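Local coordinates for protein Uly1 (Catenovulum maritimum, PDB 7DRQ) that acts as a calcium-binding ulvan lyase of polysaccharide lyase family 24, probably cleaving the marine algal polysaccharide ulvan by elimination, at residues 216-221 / 241-246; 459-464 / 470-475. One frame throughout, in Å; residues are numbered along the deposited sequence.

Interaction 1: residues 216-221 / 241-246; sequences LHMRQG and SHFKSF
L216 and F243 meet across one blade of the beta-propeller, illustrating how second and fourth strands of a four-stranded antiparallel sheet can touch although a third lies between them. The ring of F243 extends past strand 225-234, packing on V229 on its way, and offers its edge to strand 214-220. L216 approaches close to the plane of that ring, its methyl CD2 lying 3.6 Å from F243 CZ, and the two side chains cross obliquely. The leucine reaches this place because CG is anti to the backbone N (chi1 164°), which carries the branch out toward the ring. Two residues on, selenomethionine M218 leans in more loosely: its SE stands 4.3 Å from F243 CZ, obliquely to the ring, while the side chain, turning from the ring at its end, also packs on M128 and F148. The three side chains form a small, buried apolar cluster that L201 and F206 of the strand 201-208 enlarge. F243 itself sits at the break in edge strand 239-245, where Q197 OE1 accepts a hydrogen bond from its backbone N. The imidazole of the preceding residue reaches forward, H242 ND1 donating to F243 O at 2.7 Å, with the acceptor in the plane of the histidine ring.

Interaction 2: residues 459-464 / 470-475; sequences YLLEKG and RTTYLQ
Y459 and Y473 both meet the opposite strand with their ring edges, whereas the Q475 amide takes a methyl on its face. The Y459 ring has Y473 O in its plane, 3.7 Å from CD1, while T472 CB lies oblique to it. The Y473 ring has E462 OE1 near its plane, 3.7 Å from CE1, and the carboxylate is turned 77° from the ring. On this same side of the sheet L460 CD1 sits over the face of the Q475 amide, 3.8 Å from CD; the amide's NE2 is bound to E7. E462 reaches Y473 as an extended chain with CG opposite the backbone N (chi1 -178°), running beside T471 and Y473 in the same direction. A water joins E462 OE1 to Y473 OH, and Q442 NE2 binds OE2, so both carboxylate oxygens have a partner, which would fix the rotation of the group. On the Y459 and T472 side, another water, donating to Y459 OH, links it to T472 OG1; that phenol also bonds to T63 O. There L461 CD1 rests 3.6 Å from R470 CB.

In the backbone, L460 and Y473 form a hydrogen-bonded antiparallel pair through two reciprocal 2.8 Å bonds, N to O each way, and E462 N continues the pattern to T471 O. Where the strands part, E462 O receives two waters, which lead to T471 N and R470 NH1; R470 NE bonds to G467 O. This is a beta hairpin in a propeller blade one of whose edge strands, 3-15, comes from the N-terminal end, consistent with the Velcro closure of many beta-propellers.

Both contacts belong to four-stranded antiparallel propeller blades, yet they show how chemistry follows strand spacing. Interaction 1 joins strands separated by another, so side chains alone can bridge the gap; all its touching residues are buried and apolar. Interaction 2 joins adjacent strands: backbone bonds carry it, and its mix of leucines, aromatics, a carboxylate and bridging waters suits a site only partly buried, near a hairpin turn. The two blades lie on opposite sides of the chain's centre, their contact centres about 32 Å apart. Interaction 1 lies in an apolar layer on one face of its blade, also lined by loops from outside; interaction 2 belongs to the blade uniting the chain's ends.

Interaction 1: residues 216-221 / 241-246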
ATOM      1  N   LEU A 216       4.235  -9.979   5.254  1.00 10.92           N
ATOM      2  CA  LEU A 216       4.521  -8.953   4.264  1.00 11.78           C
ATOM      3  C   LEU A 216       4.141  -9.480   2.889  1.00 11.43           C
ATOM      4  O   LEU A 216       4.347 -10.659   2.611  1.00 12.13           O
ATOM      5  CB  LEU A 216       5.997  -8.571   4.271  1.00 10.25           C
ATOM      6  CG  LEU A 216       6.412  -7.816   3.013  1.00 13.22           C
ATOM      7  CD1 LEU A 216       6.012  -6.300   3.097  1.00 10.75           C
ATOM      8  CD2 LEU A 216       7.862  -8.004   2.708  1.00 15.87           C
ATOM      9  N   HIS A 217       3.558  -8.632   2.043  1.00  9.60           N
ATOM     10  CA  HIS A 217       3.442  -8.992   0.635  1.00 11.76           C
ATOM     11  C   HIS A 217       3.933  -7.862  -0.256  1.00 12.61           C
ATOM     12  O   HIS A 217       3.898  -6.688   0.112  1.00 11.22           O
ATOM     13  CB  HIS A 217       2.011  -9.437   0.237  1.00 11.08           C
ATOM     14  CG  HIS A 217       1.005  -8.329   0.112  1.00 12.71           C
ATOM     15  ND1 HIS A 217       0.674  -7.496   1.159  1.00 14.54           N
ATOM     16  CD2 HIS A 217       0.196  -7.979  -0.917  1.00 12.38           C
ATOM     17  CE1 HIS A 217      -0.269  -6.651   0.767  1.00 13.12           C
ATOM     18  NE2 HIS A 217      -0.577  -6.927  -0.488  1.00 13.40           N
HETATM   19  N   MSE A 218       4.435  -8.252  -1.429  1.00 11.93           N
HETATM   20  CA  MSE A 218       4.937  -7.328  -2.434  1.00 10.20           C
HETATM   21  C   MSE A 218       4.570  -7.877  -3.804  1.00 10.86           C
HETATM   22  O   MSE A 218       4.215  -9.052  -3.947  1.00 11.70           O
HETATM   23  CB  MSE A 218       6.457  -7.119  -2.323  1.00 10.04           C
HETATM   24  CG  MSE A 218       6.913  -6.561  -0.968  1.00 10.69           C
HETATM   25 SE   MSE A 218       8.802  -6.052  -0.962  0.90 16.43          SE
HETATM   26  CE  MSE A 218       8.661  -4.469  -2.070  1.00 11.51           C
ATOM     27  N   ARG A 219       4.663  -7.025  -4.809  1.00 10.68           N
ATOM     28  CA  ARG A 219       4.465  -7.441  -6.188  1.00 11.94           C
ATOM     29  C   ARG A 219       5.829  -7.675  -6.806  1.00 10.48           C
ATOM     30  O   ARG A 219       6.761  -6.896  -6.585  1.00 14.42           O
ATOM     31  CB  ARG A 219       3.697  -6.384  -6.983  1.00 15.48           C
ATOM     32  CG  ARG A 219       2.268  -6.218  -6.539  1.00 19.11           C
ATOM     33  CD  ARG A 219       1.513  -5.250  -7.430  1.00 20.70           C
ATOM     34  NE  ARG A 219       0.360  -4.688  -6.728  1.00 26.16           N
ATOM     35  CZ  ARG A 219      -0.394  -3.706  -7.200  1.00 21.43           C
ATOM     36  NH1 ARG A 219      -0.126  -3.168  -8.387  1.00 22.00           N
ATOM     37  NH2 ARG A 219      -1.424  -3.269  -6.491  1.00 23.21           N
ATOM     38  N   GLN A 220       5.962  -8.772  -7.537  1.00 13.25           N
ATOM     39  CA  GLN A 220       7.215  -9.091  -8.197  1.00  8.57           C
ATOM     40  C   GLN A 220       6.990  -9.160  -9.698  1.00 11.40           C
ATOM     41  O   GLN A 220       6.004  -9.741 -10.159  1.00 12.64           O
ATOM     42  CB  GLN A 220       7.796 -10.411  -7.711  1.00 10.10           C
ATOM     43  CG  GLN A 220       9.253 -10.589  -8.155  1.00 12.72           C
ATOM     44  CD  GLN A 220       9.914 -11.810  -7.544  1.00 11.69           C
ATOM     45  OE1 GLN A 220       9.267 -12.824  -7.301  1.00 12.10           O
ATOM     46  NE2 GLN A 220      11.217 -11.714  -7.295  1.00 13.34           N
ATOM     47  N   GLY A 221       7.916  -8.579 -10.449  1.00 11.03           N
ATOM     48  CA  GLY A 221       7.877  -8.693 -11.895  1.00 14.52           C
ATOM     49  C   GLY A 221       7.535  -7.385 -12.576  1.00 14.85           C
ATOM     50  O   GLY A 221       8.005  -6.318 -12.167  1.00 17.61           O
ATOM     51  N   SER A 241      10.507 -15.819   6.626  1.00 13.54           N
ATOM     52  CA  SER A 241      10.445 -16.970   5.744  1.00 14.62           C
ATOM     53  C   SER A 241      10.717 -16.553   4.295  1.00 14.14           C
ATOM     54  O   SER A 241      10.714 -15.366   3.937  1.00 14.95           O
ATOM     55  CB  SER A 241       9.080 -17.645   5.863  1.00 14.32           C
ATOM     56  OG  SER A 241       8.054 -16.769   5.424  1.00 15.72           O
ATOM     57  N   HIS A 242      10.958 -17.560   3.456  1.00 12.85           N
ATOM     58  CA  HIS A 242      11.116 -17.344   2.022  1.00 13.99           C
ATOM     59  C   HIS A 242       9.806 -16.861   1.421  1.00 10.87           C
ATOM     60  O   HIS A 242       8.734 -17.357   1.773  1.00 15.64           O
ATOM     61  CB  HIS A 242      11.546 -18.657   1.356  1.00 14.40           C
ATOM     62  CG  HIS A 242      12.008 -18.513  -0.064  1.00 15.58           C
ATOM     63  ND1 HIS A 242      11.179 -18.101  -1.084  1.00 14.77           N
ATOM     64  CD2 HIS A 242      13.207 -18.784  -0.638  1.00 16.88           C
ATOM     65  CE1 HIS A 242      11.856 -18.088  -2.221  1.00 18.26           C
ATOM     66  NE2 HIS A 242      13.085 -18.515  -1.982  1.00 15.16           N
ATOM     67  N   PHE A 243       9.893 -15.880   0.520  1.00 13.62           N
ATOM     68  CA  PHE A 243       8.707 -15.400  -0.185  1.00 14.94           C
ATOM     69  C   PHE A 243       7.982 -16.562  -0.856  1.00 16.19           C
ATOM     70  O   PHE A 243       8.607 -17.453  -1.438  1.00 15.48           O
ATOM     71  CB  PHE A 243       9.093 -14.365  -1.246  1.00 14.57           C
ATOM     72  CG  PHE A 243       9.031 -12.934  -0.774  1.00 12.39           C
ATOM     73  CD1 PHE A 243       7.902 -12.438  -0.128  1.00 13.91           C
ATOM     74  CD2 PHE A 243      10.100 -12.085  -1.000  1.00 13.75           C
ATOM     75  CE1 PHE A 243       7.850 -11.113   0.282  1.00 10.24           C
ATOM     76  CE2 PHE A 243      10.065 -10.763  -0.586  1.00 11.34           C
ATOM     77  CZ  PHE A 243       8.937 -10.273   0.059  1.00 13.56           C
ATOM     78  N   LYS A 244       6.657 -16.541  -0.779  1.00 15.66           N
ATOM     79  CA  LYS A 244       5.805 -17.557  -1.377  1.00 13.18           C
ATOM     80  C   LYS A 244       4.896 -16.896  -2.404  1.00 14.33           C
ATOM     81  O   LYS A 244       4.331 -15.832  -2.147  1.00 10.77           O
ATOM     82  CB  LYS A 244       4.975 -18.260  -0.292  1.00 13.57           C
ATOM     83  CG  LYS A 244       3.989 -19.295  -0.821  1.00 14.33           C
ATOM     84  CD  LYS A 244       3.374 -20.114   0.299  1.00 16.82           C
ATOM     85  CE  LYS A 244       4.385 -21.094   0.874  1.00 17.89           C
ATOM     86  NZ  LYS A 244       4.872 -22.046  -0.166  1.00 21.20           N
ATOM     87  N   SER A 245       4.748 -17.521  -3.572  1.00 13.84           N
ATOM     88  CA  SER A 245       3.961 -16.933  -4.649  1.00 12.11           C
ATOM     89  C   SER A 245       2.474 -17.203  -4.464  1.00 12.07           C
ATOM     90  O   SER A 245       2.051 -18.363  -4.361  1.00 14.29           O
ATOM     91  CB  SER A 245       4.407 -17.513  -5.995  1.00 14.42           C
ATOM     92  OG  SER A 245       5.765 -17.230  -6.214  1.00 13.56           O
ATOM     93  N   PHE A 246       1.671 -16.140  -4.450  1.00 10.21           N
ATOM     94  CA  PHE A 246       0.231 -16.337  -4.552  1.00  9.18           C
ATOM     95  C   PHE A 246      -0.156 -16.808  -5.951  1.00 12.09           C
ATOM     96  O   PHE A 246      -1.015 -17.688  -6.103  1.00 11.38           O
ATOM     97  CB  PHE A 246      -0.541 -15.057  -4.220  1.00 12.44           C
ATOM     98  CG  PHE A 246      -1.989 -15.160  -4.599  1.00 11.74           C
ATOM     99  CD1 PHE A 246      -2.862 -15.877  -3.802  1.00 13.32           C
ATOM    100  CD2 PHE A 246      -2.451 -14.643  -5.798  1.00 10.03           C
ATOM    101  CE1 PHE A 246      -4.182 -16.039  -4.168  1.00 10.38           C
ATOM    102  CE2 PHE A 246      -3.779 -14.805  -6.173  1.00 12.56           C
ATOM    103  CZ  PHE A 246      -4.640 -15.503  -5.353  1.00  9.73           C
TER

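Interaction 2: residues 459-464 / 470-475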
ATOM      1  N   TYR A 459      -3.850   9.910   8.698  1.00  9.64           N
ATOM      2  CA  TYR A 459      -2.523  10.496   8.514  1.00 10.77           C
ATOM      3  C   TYR A 459      -2.647  11.420   7.310  1.00 11.55           C
ATOM      4  O   TYR A 459      -2.880  10.956   6.189  1.00 10.80           O
ATOM      5  CB  TYR A 459      -1.514   9.362   8.316  1.00 10.47           C
ATOM      6  CG  TYR A 459      -0.042   9.711   8.255  1.00 11.21           C
ATOM      7  CD1 TYR A 459       0.432  10.984   8.541  1.00 11.55           C
ATOM      8  CD2 TYR A 459       0.881   8.733   7.894  1.00 11.50           C
ATOM      9  CE1 TYR A 459       1.801  11.276   8.474  1.00 11.80           C
ATOM     10  CE2 TYR A 459       2.230   9.007   7.826  1.00 12.80           C
ATOM     11  CZ  TYR A 459       2.691  10.274   8.105  1.00 11.23           C
ATOM     12  OH  TYR A 459       4.053  10.496   8.016  1.00 12.68           O
ATOM     13  N   LEU A 460      -2.512  12.720   7.537  1.00 10.59           N
ATOM     14  CA  LEU A 460      -3.057  13.716   6.624  1.00 10.82           C
ATOM     15  C   LEU A 460      -2.014  14.736   6.183  1.00 12.47           C
ATOM     16  O   LEU A 460      -1.199  15.178   6.990  1.00 12.17           O
ATOM     17  CB  LEU A 460      -4.213  14.457   7.307  1.00  9.91           C
ATOM     18  CG  LEU A 460      -5.458  13.620   7.582  1.00 10.43           C
ATOM     19  CD1 LEU A 460      -6.238  14.188   8.764  1.00 10.58           C
ATOM     20  CD2 LEU A 460      -6.346  13.546   6.333  1.00 12.81           C
ATOM     21  N   LEU A 461      -2.068  15.123   4.909  1.00  9.84           N
ATOM     22  CA  LEU A 461      -1.278  16.227   4.365  1.00  8.15           C
ATOM     23  C   LEU A 461      -2.133  17.495   4.358  1.00 11.53           C
ATOM     24  O   LEU A 461      -3.213  17.513   3.758  1.00 13.53           O
ATOM     25  CB  LEU A 461      -0.805  15.908   2.947  1.00 10.71           C
ATOM     26  CG  LEU A 461      -0.115  17.025   2.152  1.00 11.13           C
ATOM     27  CD1 LEU A 461       1.220  17.356   2.750  1.00 11.82           C
ATOM     28  CD2 LEU A 461       0.064  16.591   0.695  1.00 12.03           C
ATOM     29  N   GLU A 462      -1.653  18.549   5.012  1.00 10.64           N
ATOM     30  CA  GLU A 462      -2.437  19.783   5.070  1.00 11.65           C
ATOM     31  C   GLU A 462      -2.415  20.491   3.723  1.00 14.36           C
ATOM     32  O   GLU A 462      -1.379  20.568   3.058  1.00 15.70           O
ATOM     33  CB  GLU A 462      -1.912  20.715   6.165  1.00 15.09           C
ATOM     34  CG  GLU A 462      -2.724  22.027   6.309  1.00 14.41           C
ATOM     35  CD  GLU A 462      -2.390  22.782   7.602  1.00 17.66           C
ATOM     36  OE1 GLU A 462      -1.191  22.900   7.937  1.00 18.41           O
ATOM     37  OE2 GLU A 462      -3.331  23.243   8.297  1.00 20.09           O
ATOM     38  N   LYS A 463      -3.575  21.010   3.327  1.00 12.98           N
ATOM     39  CA  LYS A 463      -3.729  21.693   2.057  1.00 14.32           C
ATOM     40  C   LYS A 463      -3.124  23.091   2.114  1.00 15.45           C
ATOM     41  O   LYS A 463      -2.976  23.695   3.179  1.00 16.74           O
ATOM     42  CB  LYS A 463      -5.202  21.800   1.679  1.00 21.64           C
ATOM     43  CG  LYS A 463      -5.441  21.683   0.187  1.00 25.36           C
ATOM     44  CD  LYS A 463      -6.884  21.333  -0.104  1.00 29.44           C
ATOM     45  CE  LYS A 463      -7.700  22.591  -0.313  1.00 34.64           C
ATOM     46  NZ  LYS A 463      -7.555  23.116  -1.698  1.00 38.73           N
ATOM     47  N   GLY A 464      -2.768  23.601   0.943  1.00 17.84           N
ATOM     48  CA  GLY A 464      -2.318  24.972   0.828  1.00 20.23           C
ATOM     49  C   GLY A 464      -0.841  25.184   1.045  1.00 22.46           C
ATOM     50  O   GLY A 464      -0.390  26.339   1.037  1.00 23.40           O
ATOM     51  N   ARG A 470       6.109  20.328   3.403  1.00 14.03           N
ATOM     52  CA  ARG A 470       4.711  20.538   3.757  1.00 15.01           C
ATOM     53  C   ARG A 470       4.440  19.982   5.145  1.00 15.32           C
ATOM     54  O   ARG A 470       5.283  19.316   5.756  1.00 13.65           O
ATOM     55  CB  ARG A 470       3.772  19.880   2.738  1.00 15.91           C
ATOM     56  CG  ARG A 470       4.074  20.238   1.295  1.00 23.24           C
ATOM     57  CD  ARG A 470       3.360  21.497   0.882  1.00 21.29           C
ATOM     58  NE  ARG A 470       3.789  22.006  -0.420  1.00 21.79           N
ATOM     59  CZ  ARG A 470       3.033  22.002  -1.515  1.00 22.30           C
ATOM     60  NH1 ARG A 470       1.802  21.499  -1.483  1.00 21.99           N
ATOM     61  NH2 ARG A 470       3.501  22.519  -2.640  1.00 19.12           N
ATOM     62  N   THR A 471       3.227  20.229   5.629  1.00 14.66           N
ATOM     63  CA  THR A 471       2.848  19.901   6.997  1.00 12.29           C
ATOM     64  C   THR A 471       1.890  18.719   6.998  1.00 11.92           C
ATOM     65  O   THR A 471       0.910  18.709   6.245  1.00 12.46           O
ATOM     66  CB  THR A 471       2.203  21.108   7.687  1.00 12.86           C
ATOM     67  OG1 THR A 471       3.175  22.161   7.792  1.00 14.67           O
ATOM     68  CG2 THR A 471       1.731  20.733   9.087  1.00 13.26           C
ATOM     69  N   THR A 472       2.169  17.731   7.850  1.00 12.70           N
ATOM     70  CA  THR A 472       1.297  16.583   8.014  1.00  8.82           C
ATOM     71  C   THR A 472       0.784  16.519   9.444  1.00  9.50           C
ATOM     72  O   THR A 472       1.426  17.001  10.384  1.00 12.75           O
ATOM     73  CB  THR A 472       2.007  15.256   7.679  1.00 10.62           C
ATOM     74  OG1 THR A 472       3.174  15.152   8.489  1.00 12.65           O
ATOM     75  CG2 THR A 472       2.413  15.230   6.221  1.00 12.47           C
ATOM     76  N   TYR A 473      -0.380  15.897   9.586  1.00 11.10           N
ATOM     77  CA  TYR A 473      -1.064  15.752  10.854  1.00 10.65           C
ATOM     78  C   TYR A 473      -1.499  14.308  11.023  1.00 10.52           C
ATOM     79  O   TYR A 473      -1.694  13.580  10.049  1.00 12.86           O
ATOM     80  CB  TYR A 473      -2.310  16.639  10.932  1.00 11.60           C
ATOM     81  CG  TYR A 473      -1.975  18.069  11.252  1.00 12.00           C
ATOM     82  CD1 TYR A 473      -1.635  18.957  10.249  1.00 16.46           C
ATOM     83  CD2 TYR A 473      -1.972  18.517  12.564  1.00 14.60           C
ATOM     84  CE1 TYR A 473      -1.310  20.273  10.543  1.00 15.83           C
ATOM     85  CE2 TYR A 473      -1.649  19.825  12.866  1.00 16.56           C
ATOM     86  CZ  TYR A 473      -1.319  20.692  11.855  1.00 17.89           C
ATOM     87  OH  TYR A 473      -0.997  22.002  12.158  1.00 21.97           O
ATOM     88  N   LEU A 474      -1.683  13.926  12.280  1.00 13.37           N
ATOM     89  CA  LEU A 474      -2.364  12.696  12.644  1.00 12.09           C
ATOM     90  C   LEU A 474      -3.660  13.042  13.360  1.00 12.63           C
ATOM     91  O   LEU A 474      -3.647  13.804  14.336  1.00 13.18           O
ATOM     92  CB  LEU A 474      -1.495  11.835  13.562  1.00 11.28           C
ATOM     93  CG  LEU A 474      -2.229  10.692  14.282  1.00 13.24           C
ATOM     94  CD1 LEU A 474      -2.749   9.656  13.278  1.00 14.57           C
ATOM     95  CD2 LEU A 474      -1.317  10.018  15.329  1.00 11.79           C
ATOM     96  N   GLN A 475      -4.771  12.477  12.895  1.00 11.74           N
ATOM     97  CA  GLN A 475      -6.032  12.569  13.621  1.00 11.47           C
ATOM     98  C   GLN A 475      -6.427  11.196  14.148  1.00 13.51           C
ATOM     99  O   GLN A 475      -6.249  10.181  13.466  1.00 13.88           O
ATOM    100  CB  GLN A 475      -7.155  13.134  12.749  1.00 13.60           C
ATOM    101  CG  GLN A 475      -6.992  14.621  12.438  1.00 12.49           C
ATOM    102  CD  GLN A 475      -8.223  15.221  11.793  1.00 15.06           C
ATOM    103  OE1 GLN A 475      -9.179  14.513  11.464  1.00 14.40           O
ATOM    104  NE2 GLN A 475      -8.201  16.538  11.598  1.00 14.35           N
TER
HETATM  105  O   HOH W   1       4.886  13.140   7.750  1.00 14.78           O
HETATM  106  O   HOH W   2       1.113  21.789   4.053  1.00 17.13           O
HETATM  107  O   HOH W   3      -0.193  23.680  10.333  1.00 20.47           O
HETATM  108  O   HOH W   4      -0.327  21.260   0.583  1.00 21.63           O